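Local coordinates for protein glutamate--tRNA ligase (Methanothermobacter thermautotrophicus, PDB 3AII) that probably attaches glutamate to its tRNA in two steps, first activating the amino acid with ATP and then transferring it to the acceptor end, at residues E96-F101 / R130-I135; S106-I111 / L352-A357; S169-T174 / A279-L284. All coordinates share one frame; numbering follows the deposited sequence.

Contact 1. Residues E96-F101 / R130-I135; sequences EVVLRF and RLILRI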
loop_
_atom_site.group_PDB
_atom_site.type_symbol
_atom_site.label_atom_id
_atom_site.label_comp_id
_atom_site.label_asym_id
_atom_site.label_seq_id
_atom_site.Cartn_x
_atom_site.Cartn_y
_atom_site.Cartn_z
ATOM N N GLU A 96 12.246 -24.060 15.007
ATOM C CA GLU A 96 12.225 -22.715 14.455
ATOM C C GLU A 96 10.971 -22.424 13.624
ATOM O O GLU A 96 10.475 -23.293 12.903
ATOM C CB GLU A 96 13.502 -22.466 13.644
ATOM C CG GLU A 96 14.164 -23.731 13.104
ATOM C CD GLU A 96 15.587 -23.942 13.623
ATOM O OE1 GLU A 96 16.311 -24.791 13.051
ATOM O OE2 GLU A 96 15.986 -23.261 14.596
ATOM N N VAL A 97 10.458 -21.203 13.752
ATOM C CA VAL A 97 9.328 -20.731 12.957
ATOM C C VAL A 97 9.867 -20.032 11.706
ATOM O O VAL A 97 10.778 -19.212 11.808
ATOM C CB VAL A 97 8.455 -19.749 13.774
ATOM C CG1 VAL A 97 7.473 -19.002 12.886
ATOM C CG2 VAL A 97 7.729 -20.494 14.903
ATOM N N VAL A 98 9.306 -20.367 10.541
ATOM C CA VAL A 98 9.709 -19.742 9.269
ATOM C C VAL A 98 8.467 -19.302 8.508
ATOM O O VAL A 98 7.598 -20.131 8.200
ATOM C CB VAL A 98 10.507 -20.728 8.401
ATOM C CG1 VAL A 98 10.983 -20.041 7.097
ATOM C CG2 VAL A 98 11.678 -21.300 9.182
ATOM N N LEU A 99 8.385 -18.008 8.220
ATOM C CA LEU A 99 7.239 -17.423 7.539
ATOM C C LEU A 99 7.716 -16.796 6.244
ATOM O O LEU A 99 8.919 -16.632 6.038
ATOM C CB LEU A 99 6.599 -16.372 8.438
ATOM C CG LEU A 99 6.164 -16.917 9.805
ATOM C CD1 LEU A 99 6.782 -16.086 10.927
ATOM C CD2 LEU A 99 4.652 -16.935 9.907
ATOM N N ARG A 100 6.794 -16.462 5.353
ATOM C CA ARG A 100 7.201 -15.771 4.135
ATOM C C ARG A 100 6.220 -14.668 3.779
ATOM O O ARG A 100 5.055 -14.668 4.222
ATOM C CB ARG A 100 7.374 -16.757 2.964
ATOM C CG ARG A 100 6.083 -17.078 2.178
ATOM C CD ARG A 100 5.029 -17.801 2.979
ATOM N NE ARG A 100 4.319 -18.778 2.137
ATOM C CZ ARG A 100 3.150 -18.553 1.542
ATOM N NH1 ARG A 100 2.518 -17.388 1.681
ATOM N NH2 ARG A 100 2.606 -19.509 0.794
ATOM N N PHE A 101 6.712 -13.692 3.017
ATOM C CA PHE A 101 5.868 -12.653 2.434
ATOM C C PHE A 101 6.122 -12.809 0.947
ATOM O O PHE A 101 7.275 -12.768 0.520
ATOM C CB PHE A 101 6.293 -11.251 2.893
ATOM C CG PHE A 101 5.629 -10.140 2.125
ATOM C CD1 PHE A 101 4.244 -10.055 2.063
ATOM C CD2 PHE A 101 6.382 -9.197 1.452
ATOM C CE1 PHE A 101 3.623 -9.038 1.337
ATOM C CE2 PHE A 101 5.784 -8.182 0.721
ATOM C CZ PHE A 101 4.400 -8.104 0.656
ATOM N N ARG A 130 12.405 -16.770 11.311
ATOM C CA ARG A 130 12.892 -16.121 10.102
ATOM C C ARG A 130 11.752 -15.730 9.181
ATOM O O ARG A 130 10.679 -16.327 9.225
ATOM C CB ARG A 130 13.881 -17.028 9.364
ATOM C CG ARG A 130 15.239 -17.081 10.062
ATOM C CD ARG A 130 16.249 -17.898 9.273
ATOM N NE ARG A 130 15.729 -19.217 8.981
ATOM C CZ ARG A 130 15.518 -19.690 7.762
ATOM N NH1 ARG A 130 15.812 -18.958 6.694
ATOM N NH2 ARG A 130 15.032 -20.907 7.614
ATOM N N LEU A 131 11.992 -14.723 8.356
ATOM C CA LEU A 131 11.018 -14.298 7.361
ATOM C C LEU A 131 11.697 -14.338 6.003
ATOM O O LEU A 131 12.788 -13.780 5.840
ATOM C CB LEU A 131 10.533 -12.878 7.644
ATOM C CG LEU A 131 9.551 -12.234 6.651
ATOM C CD1 LEU A 131 8.285 -13.093 6.556
ATOM C CD2 LEU A 131 9.200 -10.811 7.025
ATOM N N ILE A 132 11.030 -14.970 5.039
ATOM C CA ILE A 132 11.533 -15.062 3.673
ATOM C C ILE A 132 10.734 -14.122 2.761
ATOM O O ILE A 132 9.505 -14.090 2.807
ATOM C CB ILE A 132 11.425 -16.499 3.150
ATOM C CG1 ILE A 132 12.295 -17.442 3.997
ATOM C CG2 ILE A 132 11.863 -16.557 1.685
ATOM C CD1 ILE A 132 12.053 -18.938 3.708
ATOM N N LEU A 133 11.438 -13.314 1.973
ATOM C CA LEU A 133 10.787 -12.539 0.913
ATOM C C LEU A 133 10.872 -13.393 -0.339
ATOM O O LEU A 133 11.961 -13.728 -0.770
ATOM C CB LEU A 133 11.496 -11.197 0.684
ATOM C CG LEU A 133 11.023 -10.447 -0.569
ATOM C CD1 LEU A 133 9.534 -10.062 -0.454
ATOM C CD2 LEU A 133 11.857 -9.185 -0.800
ATOM N N ARG A 134 9.727 -13.770 -0.913
ATOM C CA ARG A 134 9.737 -14.571 -2.123
ATOM C C ARG A 134 8.977 -13.814 -3.197
ATOM O O ARG A 134 7.759 -13.636 -3.100
ATOM C CB ARG A 134 9.115 -15.951 -1.885
ATOM C CG ARG A 134 9.121 -16.847 -3.128
ATOM C CD ARG A 134 8.703 -18.315 -2.821
ATOM N NE ARG A 134 7.283 -18.387 -2.487
ATOM C CZ ARG A 134 6.768 -19.094 -1.479
ATOM N NH1 ARG A 134 5.453 -19.085 -1.272
ATOM N NH2 ARG A 134 7.558 -19.799 -0.677
ATOM N N ILE A 135 9.693 -13.374 -4.225
ATOM C CA ILE A 135 9.055 -12.636 -5.307
ATOM C C ILE A 135 8.474 -13.623 -6.301
ATOM O O ILE A 135 9.199 -14.419 -6.908
ATOM C CB ILE A 135 10.050 -11.730 -6.051
ATOM C CG1 ILE A 135 10.804 -10.819 -5.078
ATOM C CG2 ILE A 135 9.317 -10.926 -7.111
ATOM C CD1 ILE A 135 9.932 -9.906 -4.307
#
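Arg100 starts with CG between its backbone N and carbonyl carbon (chi1 86°) and bends again at chi2 and chi3, while Arg134 has CG anti to its backbone N (chi1 -179°) and bends at chi3. These turns bring the two guanidinium groups together with their planes 81° apart. Arg134 NH1 sits over one face of the Arg100 group, 3.5 Å from Arg100 NH2, which in turn lies at the edge of the Arg134 plane. The closeness of two like charges is probably eased by Asp282, whose OD2 pairs with Arg100 NH2 and OD1 with Arg134 NH2; Glu136 pairs with Arg134 NE. An alanine at Arg100 would probably leave Asp282 OD2 without its charged mate and open a gap beside Arg134 NH1.

Five backbone hydrogen bonds join 96-101 to 130-135 in parallel register. Val97 O, Leu99 O and Phe101 O accept from Arg130 N, Ile132 N and Arg134 N, while Leu99 N and Phe101 N donate to Arg130 O and Ile132 O. The shortest of them joins Phe101 N to Ile132 O at 2.8 Å. Arg100 CA also faces that oxygen, 3.1 Å from Ile132 O.

On the face carrying Arg100, Val98 CG1 meets Ile132 CD1 at 3.7 Å, and the Arg130 guanidinium turns a flat side to Val98. On the other face Phe101 and Leu133 lie side by side, Phe101 CD2 to Leu133 CD1 at 3.8 Å. Leu131 CD1 tucks against Leu99 O at 3.6 Å, and Leu99 packs on Asn120, Tyr123 and Ala124 of helix 111-126. That helix connects the two strands, making this the first beta-alpha-beta unit of the Rossmann-type catalytic domain of a class I synthetase.

Contact 2. Residues S106-I111 / L352-A357; sequences SGPLHI and LGTLRA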
loop_
_atom_site.group_PDB
_atom_site.type_symbol
_atom_site.label_atom_id
_atom_site.label_comp_id
_atom_site.label_asym_id
_atom_site.label_seq_id
_atom_site.Cartn_x
_atom_site.Cartn_y
_atom_site.Cartn_z
ATOM N N SER A 106 3.886 -7.069 -9.857
ATOM C CA SER A 106 3.011 -6.350 -10.786
ATOM C C SER A 106 3.098 -4.829 -10.607
ATOM O O SER A 106 2.548 -4.056 -11.398
ATOM C CB SER A 106 1.573 -6.827 -10.616
ATOM O OG SER A 106 1.145 -6.649 -9.279
ATOM N N GLY A 107 3.796 -4.412 -9.556
ATOM C CA GLY A 107 4.018 -3.002 -9.250
ATOM C C GLY A 107 4.468 -2.925 -7.803
ATOM O O GLY A 107 4.732 -3.951 -7.191
ATOM N N PRO A 108 4.552 -1.712 -7.239
ATOM C CA PRO A 108 4.974 -1.570 -5.839
ATOM C C PRO A 108 3.855 -1.966 -4.878
ATOM O O PRO A 108 2.734 -2.215 -5.327
ATOM C CB PRO A 108 5.278 -0.079 -5.726
ATOM C CG PRO A 108 4.306 0.547 -6.669
ATOM C CD PRO A 108 4.203 -0.418 -7.843
ATOM N N LEU A 109 4.147 -2.018 -3.578
ATOM C CA LEU A 109 3.164 -2.487 -2.596
ATOM C C LEU A 109 2.017 -1.511 -2.306
ATOM O O LEU A 109 2.188 -0.291 -2.323
ATOM C CB LEU A 109 3.859 -2.838 -1.282
ATOM C CG LEU A 109 5.003 -3.847 -1.362
ATOM C CD1 LEU A 109 5.473 -4.196 0.039
ATOM C CD2 LEU A 109 4.553 -5.108 -2.122
ATOM N N HIS A 110 0.842 -2.067 -2.031
ATOM C CA HIS A 110 -0.287 -1.266 -1.574
ATOM C C HIS A 110 -0.686 -1.664 -0.155
ATOM O O HIS A 110 -0.029 -2.478 0.480
ATOM C CB HIS A 110 -1.468 -1.347 -2.550
ATOM C CG HIS A 110 -1.891 -2.742 -2.882
ATOM N ND1 HIS A 110 -2.537 -3.559 -1.978
ATOM C CD2 HIS A 110 -1.773 -3.463 -4.022
ATOM C CE1 HIS A 110 -2.792 -4.725 -2.546
ATOM N NE2 HIS A 110 -2.338 -4.692 -3.786
ATOM N N ILE A 111 -1.738 -1.048 0.375
ATOM C CA ILE A 111 -2.138 -1.308 1.757
ATOM C C ILE A 111 -2.448 -2.769 2.066
ATOM O O ILE A 111 -2.118 -3.271 3.146
ATOM C CB ILE A 111 -3.328 -0.399 2.182
ATOM C CG1 ILE A 111 -2.813 0.973 2.588
ATOM C CG2 ILE A 111 -4.077 -1.010 3.353
ATOM C CD1 ILE A 111 -2.054 0.961 3.896
ATOM N N LEU A 352 -3.705 7.120 -5.650
ATOM C CA LEU A 352 -3.406 5.699 -5.537
ATOM C C LEU A 352 -3.259 5.246 -4.091
ATOM O O LEU A 352 -2.885 6.032 -3.214
ATOM C CB LEU A 352 -2.145 5.356 -6.324
ATOM C CG LEU A 352 -2.222 5.690 -7.814
ATOM C CD1 LEU A 352 -0.927 5.315 -8.529
ATOM C CD2 LEU A 352 -3.426 4.993 -8.438
ATOM N N GLY A 353 -3.561 3.976 -3.849
ATOM C CA GLY A 353 -3.429 3.404 -2.522
ATOM C C GLY A 353 -2.085 2.736 -2.290
ATOM O O GLY A 353 -1.958 1.886 -1.414
ATOM N N THR A 354 -1.077 3.107 -3.073
ATOM C CA THR A 354 0.256 2.543 -2.876
ATOM C C THR A 354 0.876 3.076 -1.588
ATOM O O THR A 354 0.525 4.163 -1.123
ATOM C CB THR A 354 1.203 2.888 -4.037
ATOM O OG1 THR A 354 1.283 4.307 -4.184
ATOM C CG2 THR A 354 0.694 2.287 -5.348
ATOM N N LEU A 355 1.795 2.309 -1.008
ATOM C CA LEU A 355 2.567 2.832 0.118
ATOM C C LEU A 355 3.320 4.103 -0.293
ATOM O O LEU A 355 3.460 5.039 0.496
ATOM C CB LEU A 355 3.528 1.764 0.642
ATOM C CG LEU A 355 2.823 0.485 1.122
ATOM C CD1 LEU A 355 3.854 -0.471 1.740
ATOM C CD2 LEU A 355 1.715 0.806 2.112
ATOM N N ARG A 356 3.801 4.146 -1.530
ATOM C CA ARG A 356 4.507 5.334 -2.016
ATOM C C ARG A 356 3.628 6.582 -2.024
ATOM O O ARG A 356 4.054 7.656 -1.583
ATOM C CB ARG A 356 5.118 5.071 -3.401
ATOM C CG ARG A 356 6.330 4.156 -3.301
ATOM C CD ARG A 356 6.621 3.312 -4.548
ATOM N NE ARG A 356 7.753 2.453 -4.211
ATOM C CZ ARG A 356 9.007 2.683 -4.569
ATOM N NH1 ARG A 356 9.305 3.715 -5.351
ATOM N NH2 ARG A 356 9.968 1.868 -4.163
ATOM N N ALA A 357 2.394 6.448 -2.504
ATOM C CA ALA A 357 1.489 7.586 -2.520
ATOM C C ALA A 357 1.180 8.053 -1.104
ATOM O O ALA A 357 1.208 9.258 -0.826
ATOM C CB ALA A 357 0.202 7.241 -3.261
HETATM O O HOH W 1 4.388 1.548 -2.820
#
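Leu109 meets Leu355 where the predicted HIGH region, a class I synthetase signature, runs against the start of helix 355-360. The backbone hydrogen bonds come first. Leu355 N donates to Leu109 O at 2.9 Å, nearly straight at 169°, and a weak, longer bond runs from Ile111 N to Gly353 O at 3.4 Å. Between them the nearest CA atoms are those of His110 and Thr354, 4.1 Å apart. Both residues are N-caps: His110 precedes helix 111-126, its ND1 making a weak bond to Gly112 N, and Thr354 precedes helix 355-360.

The apolar contacts centre on Leu355. Its CD1 touches Leu109 CB at 3.8 Å, while its CD2 lies 4.2 Å from Ile111 CD1, the side chains of Leu355 and Ile111 crossing at about a right angle. Leu158 of helix 147-158 packs against Leu355 as well, and Ile368 and Met372 of helix 365-375 meet Ile111.

Of the charged groups, Arg356 stretches its chain from CG to NE across the Pro108 ring, also roughly at right angles, with Arg356 CD 3.8 Å from Pro108 CB. Its NE makes a salt bridge to Asp154 OD1, and Asp154 OD2 accepts from Leu109 N, which lets one carboxylate hold both sides of the contact.

Thr354 caps helix 355-360: OG1 stands between its backbone N and carbonyl carbon (chi1 57°), which turns the hydroxyl to the first turn of the helix and lets Thr354 OG1 accept from Ala357 N at 2.9 Å; the same oxygen is hydrogen-bonded to Trp347 O. Leu109 O has a second donor besides Leu355 N, a water 2.9 Å from Leu109 O that itself accepts from Arg356 N.

Contact 3. Residues S169-T174 / A279-L284; sequences SDRMET and AVDDHL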
loop_
_atom_site.group_PDB
_atom_site.type_symbol
_atom_site.label_atom_id
_atom_site.label_comp_id
_atom_site.label_asym_id
_atom_site.label_seq_id
_atom_site.Cartn_x
_atom_site.Cartn_y
_atom_site.Cartn_z
ATOM N N SER A 169 11.565 -16.764 -10.665
ATOM C CA SER A 169 12.029 -16.972 -12.032
ATOM C C SER A 169 13.470 -17.477 -12.075
ATOM O O SER A 169 13.938 -17.924 -13.118
ATOM C CB SER A 169 11.861 -15.707 -12.884
ATOM O OG SER A 169 12.599 -14.634 -12.346
ATOM N N ASP A 170 14.162 -17.445 -10.936
ATOM C CA ASP A 170 15.492 -18.048 -10.845
ATOM C C ASP A 170 15.402 -19.543 -10.576
ATOM O O ASP A 170 16.422 -20.245 -10.561
ATOM C CB ASP A 170 16.282 -17.442 -9.680
ATOM C CG ASP A 170 16.874 -16.087 -10.002
ATOM O OD1 ASP A 170 17.064 -15.304 -9.048
ATOM O OD2 ASP A 170 17.164 -15.813 -11.184
ATOM N N ARG A 171 14.186 -20.028 -10.333
ATOM C CA ARG A 171 13.979 -21.392 -9.861
ATOM C C ARG A 171 13.312 -22.317 -10.871
ATOM O O ARG A 171 12.834 -23.391 -10.508
ATOM C CB ARG A 171 13.159 -21.367 -8.549
ATOM C CG ARG A 171 13.900 -20.646 -7.408
ATOM C CD ARG A 171 13.052 -20.464 -6.141
ATOM N NE ARG A 171 12.594 -21.724 -5.547
ATOM C CZ ARG A 171 13.334 -22.482 -4.735
ATOM N NH1 ARG A 171 14.586 -22.137 -4.440
ATOM N NH2 ARG A 171 12.832 -23.606 -4.237
ATOM N N MET A 172 13.287 -21.927 -12.146
ATOM C CA MET A 172 12.562 -22.748 -13.127
ATOM C C MET A 172 12.991 -24.221 -13.137
ATOM O O MET A 172 12.143 -25.115 -13.178
ATOM C CB MET A 172 12.646 -22.133 -14.532
ATOM C CG MET A 172 12.204 -20.683 -14.593
ATOM S SD MET A 172 10.445 -20.518 -14.231
ATOM C CE MET A 172 9.802 -21.469 -15.597
ATOM N N GLU A 173 14.299 -24.496 -13.099
ATOM C CA GLU A 173 14.764 -25.878 -13.147
ATOM C C GLU A 173 14.334 -26.659 -11.915
ATOM O O GLU A 173 14.190 -27.879 -11.956
ATOM C CB GLU A 173 16.281 -25.950 -13.350
ATOM C CG GLU A 173 16.721 -25.307 -14.651
ATOM C CD GLU A 173 16.269 -26.102 -15.869
ATOM O OE1 GLU A 173 15.973 -27.314 -15.721
ATOM O OE2 GLU A 173 16.218 -25.511 -16.972
ATOM N N THR A 174 14.123 -25.937 -10.817
ATOM C CA THR A 174 13.630 -26.572 -9.607
ATOM C C THR A 174 12.188 -27.033 -9.824
ATOM O O THR A 174 11.818 -28.166 -9.483
ATOM C CB THR A 174 13.718 -25.606 -8.411
ATOM O OG1 THR A 174 15.102 -25.317 -8.143
ATOM C CG2 THR A 174 13.076 -26.204 -7.173
ATOM N N ALA A 279 3.691 -24.360 -3.236
ATOM C CA ALA A 279 3.888 -25.568 -2.436
ATOM C C ALA A 279 5.328 -26.043 -2.484
ATOM O O ALA A 279 5.918 -26.368 -1.456
ATOM C CB ALA A 279 2.956 -26.684 -2.911
ATOM N N VAL A 280 5.902 -26.107 -3.683
ATOM C CA VAL A 280 7.286 -26.540 -3.818
ATOM C C VAL A 280 8.233 -25.615 -3.027
ATOM O O VAL A 280 9.134 -26.082 -2.304
ATOM C CB VAL A 280 7.709 -26.625 -5.313
ATOM C CG1 VAL A 280 9.221 -26.829 -5.431
ATOM C CG2 VAL A 280 6.977 -27.782 -6.015
ATOM N N ASP A 281 8.029 -24.310 -3.159
ATOM C CA ASP A 281 8.916 -23.351 -2.501
ATOM C C ASP A 281 8.695 -23.302 -0.996
ATOM O O ASP A 281 9.661 -23.215 -0.239
ATOM C CB ASP A 281 8.775 -21.975 -3.125
ATOM C CG ASP A 281 9.416 -21.910 -4.500
ATOM O OD1 ASP A 281 10.136 -22.868 -4.869
ATOM O OD2 ASP A 281 9.178 -20.909 -5.200
ATOM N N ASP A 282 7.446 -23.387 -0.556
ATOM C CA ASP A 282 7.196 -23.431 0.887
ATOM C C ASP A 282 7.921 -24.633 1.488
ATOM O O ASP A 282 8.525 -24.538 2.557
ATOM C CB ASP A 282 5.694 -23.496 1.200
ATOM C CG ASP A 282 5.012 -22.141 1.125
ATOM O OD1 ASP A 282 5.709 -21.103 1.072
ATOM O OD2 ASP A 282 3.763 -22.107 1.128
ATOM N N HIS A 283 7.875 -25.772 0.806
ATOM C CA HIS A 283 8.533 -26.953 1.352
ATOM C C HIS A 283 10.037 -26.811 1.325
ATOM O O HIS A 283 10.705 -27.040 2.328
ATOM C CB HIS A 283 8.156 -28.224 0.594
ATOM C CG HIS A 283 8.970 -29.411 1.000
ATOM N ND1 HIS A 283 8.758 -30.086 2.182
ATOM C CD2 HIS A 283 10.019 -30.020 0.399
ATOM C CE1 HIS A 283 9.636 -31.070 2.287
ATOM N NE2 HIS A 283 10.404 -31.060 1.212
ATOM N N LEU A 284 10.586 -26.438 0.174
ATOM C CA LEU A 284 12.047 -26.442 0.053
ATOM C C LEU A 284 12.721 -25.370 0.896
ATOM O O LEU A 284 13.863 -25.567 1.348
ATOM C CB LEU A 284 12.502 -26.329 -1.409
ATOM C CG LEU A 284 12.169 -27.516 -2.312
ATOM C CD1 LEU A 284 12.502 -27.157 -3.769
ATOM C CD2 LEU A 284 12.923 -28.765 -1.870
#
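Arg171 and Asp281 run past each other in opposite directions, and the guanidinium and carboxylate planes stand 74° apart. The arginine comes side-on, with two nitrogens on a single oxygen: Arg171 NE is 2.8 Å and Arg171 NH2 2.9 Å from Asp281 OD1. Both approach from the same face, well above the carboxylate plane, and the bend of the arginine at chi3 sets NE and NH2 against that oxygen. The bonds of this salt bridge are noticeably bent, with angles at the hydrogen of 139° and 134°, as is usual when NE and an NH2 converge on one oxygen.

Leu284, three residues on, also passes Arg171 in the opposite direction, its CD1 lying at the edge of the guanidinium, 3.6 Å from Arg171 NH2. The same methyl meets Thr174 tip to tip, with Leu284 CD1 3.6 Å from Thr174 CG2. Together these side chains join the start of helix 172-184 to the last turns of helix 274-284 in the catalytic domain.

The other carboxylate oxygen, Asp281 OD2, is hydrogen-bonded to Tyr175 OH and Gln168 NE2. With the arginine on one oxygen and these two groups on the other, the buried Asp281 is likely to stay ionised and probably has little freedom to turn.

All three contacts belong to the catalytic domain. Contact 1 pairs neighbouring strands of the three-stranded parallel sheet, and the chain between them passes through 106-111, so contacts 1 and 2 interlock along the sequence. Their centres are 21 Å apart, yet they touch where Phe101 CE2 packs on Leu109 CD1 at 4.1 Å. Contact 3 follows contact 1 in the chain, with its centre 14 Å away, and both its segments lie between 106-111 and 352-357. Contacts 2 and 3 do not touch, their nearest atoms being about 12 Å apart. Strand 98-101 thus meets the predicted HIGH loop at its Phe101 end and, through Arg100 and Asp282, helix 274-284 beside it.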